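Local coordinates for protein CEP104 (Gallus gallus, PDB 5JO8) that is a centriolar protein whose TOG domain, a row of paired helices, probably binds tubulin or microtubules, at residues 238-243 against 272-277. Residues are numbered along the deposited sequence; the frame is centred on the assembly and turned at random.
Sequences IIFGMY and DGFTKI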
loop_
_atom_site.group_PDB
_atom_site.type_symbol
_atom_site.label_atom_id
_atom_site.label_comp_id
_atom_site.label_asym_id
_atom_site.label_seq_id
_atom_site.Cartn_x
_atom_site.Cartn_y
_atom_site.Cartn_z
ATOM N N ILE A 238 -14.661 -7.566 10.919
ATOM C CA ILE A 238 -13.302 -7.771 11.388
ATOM C C ILE A 238 -13.332 -8.168 12.860
ATOM O O ILE A 238 -12.677 -9.127 13.272
ATOM C CB ILE A 238 -12.463 -6.508 11.140
ATOM C CG1 ILE A 238 -12.128 -6.361 9.652
ATOM C CG2 ILE A 238 -11.178 -6.526 11.965
ATOM C CD1 ILE A 238 -11.619 -4.985 9.276
ATOM N N ILE A 239 -14.115 -7.436 13.638
ATOM C CA ILE A 239 -14.219 -7.706 15.064
ATOM C C ILE A 239 -14.834 -9.082 15.335
ATOM O O ILE A 239 -14.333 -9.831 16.173
ATOM C CB ILE A 239 -14.953 -6.577 15.791
ATOM C CG1 ILE A 239 -14.113 -5.299 15.723
ATOM C CG2 ILE A 239 -15.215 -6.958 17.259
ATOM C CD1 ILE A 239 -14.868 -4.058 16.078
ATOM N N PHE A 240 -15.905 -9.418 14.619
ATOM C CA PHE A 240 -16.542 -10.721 14.789
ATOM C C PHE A 240 -15.566 -11.842 14.452
ATOM O O PHE A 240 -15.524 -12.866 15.125
ATOM C CB PHE A 240 -17.787 -10.840 13.906
ATOM C CG PHE A 240 -18.979 -10.084 14.420
ATOM C CD1 PHE A 240 -19.311 -10.109 15.768
ATOM C CD2 PHE A 240 -19.781 -9.359 13.557
ATOM C CE1 PHE A 240 -20.423 -9.419 16.241
ATOM C CE2 PHE A 240 -20.893 -8.669 14.020
ATOM C CZ PHE A 240 -21.211 -8.695 15.364
ATOM N N GLY A 241 -14.779 -11.640 13.403
ATOM C CA GLY A 241 -13.759 -12.602 13.031
ATOM C C GLY A 241 -12.767 -12.839 14.157
ATOM O O GLY A 241 -12.441 -13.979 14.496
ATOM N N MET A 242 -12.299 -11.746 14.749
ATOM C CA MET A 242 -11.348 -11.810 15.850
ATOM C C MET A 242 -11.968 -12.461 17.079
ATOM O O MET A 242 -11.311 -13.238 17.775
ATOM C CB MET A 242 -10.867 -10.405 16.221
ATOM C CG MET A 242 -10.203 -9.659 15.089
ATOM S SD MET A 242 -8.417 -9.640 15.251
ATOM C CE MET A 242 -8.024 -11.324 14.818
ATOM N N TYR A 243 -13.229 -12.128 17.341
ATOM C CA TYR A 243 -13.935 -12.610 18.523
ATOM C C TYR A 243 -14.007 -14.130 18.567
ATOM O O TYR A 243 -13.941 -14.737 19.639
ATOM C CB TYR A 243 -15.352 -12.037 18.556
ATOM C CG TYR A 243 -16.191 -12.536 19.711
ATOM C CD1 TYR A 243 -16.053 -11.984 20.980
ATOM C CD2 TYR A 243 -17.123 -13.551 19.534
ATOM C CE1 TYR A 243 -16.822 -12.431 22.042
ATOM C CE2 TYR A 243 -17.892 -14.007 20.591
ATOM C CZ TYR A 243 -17.737 -13.444 21.842
ATOM O OH TYR A 243 -18.498 -13.890 22.897
ATOM N N ASP A 272 -24.990 -8.701 20.645
ATOM C CA ASP A 272 -25.902 -9.771 20.215
ATOM C C ASP A 272 -25.185 -10.745 19.293
ATOM O O ASP A 272 -25.379 -11.962 19.382
ATOM C CB ASP A 272 -27.131 -9.217 19.498
ATOM C CG ASP A 272 -28.122 -8.589 20.444
ATOM O OD1 ASP A 272 -28.020 -8.833 21.669
ATOM O OD2 ASP A 272 -29.001 -7.852 19.956
ATOM N N GLY A 273 -24.358 -10.200 18.402
ATOM C CA GLY A 273 -23.579 -11.012 17.490
ATOM C C GLY A 273 -22.639 -11.926 18.241
ATOM O O GLY A 273 -22.501 -13.096 17.896
ATOM N N PHE A 274 -21.977 -11.390 19.272
ATOM C CA PHE A 274 -21.106 -12.203 20.101
ATOM C C PHE A 274 -21.886 -13.368 20.721
ATOM O O PHE A 274 -21.425 -14.511 20.735
ATOM C CB PHE A 274 -20.481 -11.367 21.223
ATOM C CG PHE A 274 -19.431 -10.378 20.768
ATOM C CD1 PHE A 274 -18.825 -10.470 19.517
ATOM C CD2 PHE A 274 -19.040 -9.356 21.619
ATOM C CE1 PHE A 274 -17.855 -9.546 19.130
ATOM C CE2 PHE A 274 -18.076 -8.440 21.242
ATOM C CZ PHE A 274 -17.481 -8.534 19.999
ATOM N N THR A 275 -23.058 -13.058 21.258
ATOM C CA THR A 275 -23.889 -14.073 21.890
ATOM C C THR A 275 -24.388 -15.099 20.862
ATOM O O THR A 275 -24.525 -16.278 21.180
ATOM C CB THR A 275 -25.046 -13.428 22.662
ATOM O OG1 THR A 275 -24.510 -12.600 23.704
ATOM C CG2 THR A 275 -25.956 -14.493 23.290
ATOM N N LYS A 276 -24.621 -14.653 19.628
ATOM C CA LYS A 276 -24.946 -15.573 18.531
ATOM C C LYS A 276 -23.787 -16.525 18.235
ATOM O O LYS A 276 -24.000 -17.707 17.968
ATOM C CB LYS A 276 -25.332 -14.801 17.269
ATOM C CG LYS A 276 -26.666 -14.089 17.374
ATOM C CD LYS A 276 -27.001 -13.311 16.115
ATOM C CE LYS A 276 -28.391 -12.698 16.214
ATOM N NZ LYS A 276 -28.827 -12.069 14.935
ATOM N N ILE A 277 -22.563 -16.001 18.280
ATOM C CA ILE A 277 -21.366 -16.803 18.075
ATOM C C ILE A 277 -21.148 -17.766 19.241
ATOM O O ILE A 277 -20.680 -18.892 19.055
ATOM C CB ILE A 277 -20.130 -15.894 17.817
ATOM C CG1 ILE A 277 -20.316 -15.115 16.509
ATOM C CG2 ILE A 277 -18.846 -16.710 17.795
ATOM C CD1 ILE A 277 -19.323 -13.974 16.311
#
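Tyr243 and Phe274 lie flat on one another where helix 229-245 meets helix 265-276, the last helix of the modelled chain. Their rings form an offset stack, with centroids 3.9 Å apart and planes only 11° from parallel. The overlap is generous: CD1 of Phe274 sits over the middle of the Tyr243 ring, and CD1 of Tyr243 over the middle of the Phe274 ring. Turning CG of Tyr243 anti to the backbone N (chi1 177°) carries the phenol across the gap, and CB of Phe274 lies over its face in a CH-pi contact, 3.9 Å from the centroid of the Tyr243 ring. Ile239 closes in at the rim of the Phe274 ring, its CG2 3.9 Å from CZ and near the ring plane. Ile250 and Leu251 of helix 247-253 also touch Phe274, and Leu251 touches Tyr243 as well. Phe240 fits snugly against the final helix too: its CE1 is 3.7 Å from CA of Gly273, where a beta carbon would collide with the ring. The Phe240 and Phe274 planes are almost perpendicular, at 89°, though the approach is oblique. Toward the exposed end of the modelled chain the packing thins to Ile277, whose CD1 touches Phe240 CD1 and Tyr243 CD2, each at 3.9 Å. With an alanine at Tyr243, one face of Phe274 would probably lose its stacking partner and Ile277 would keep, within this contact, only Phe240 to rest on. No hydrogen bond or salt bridge joins the two segments, which suggests that packing of apolar surfaces, rather than polar pairing, joins the two helices at this point.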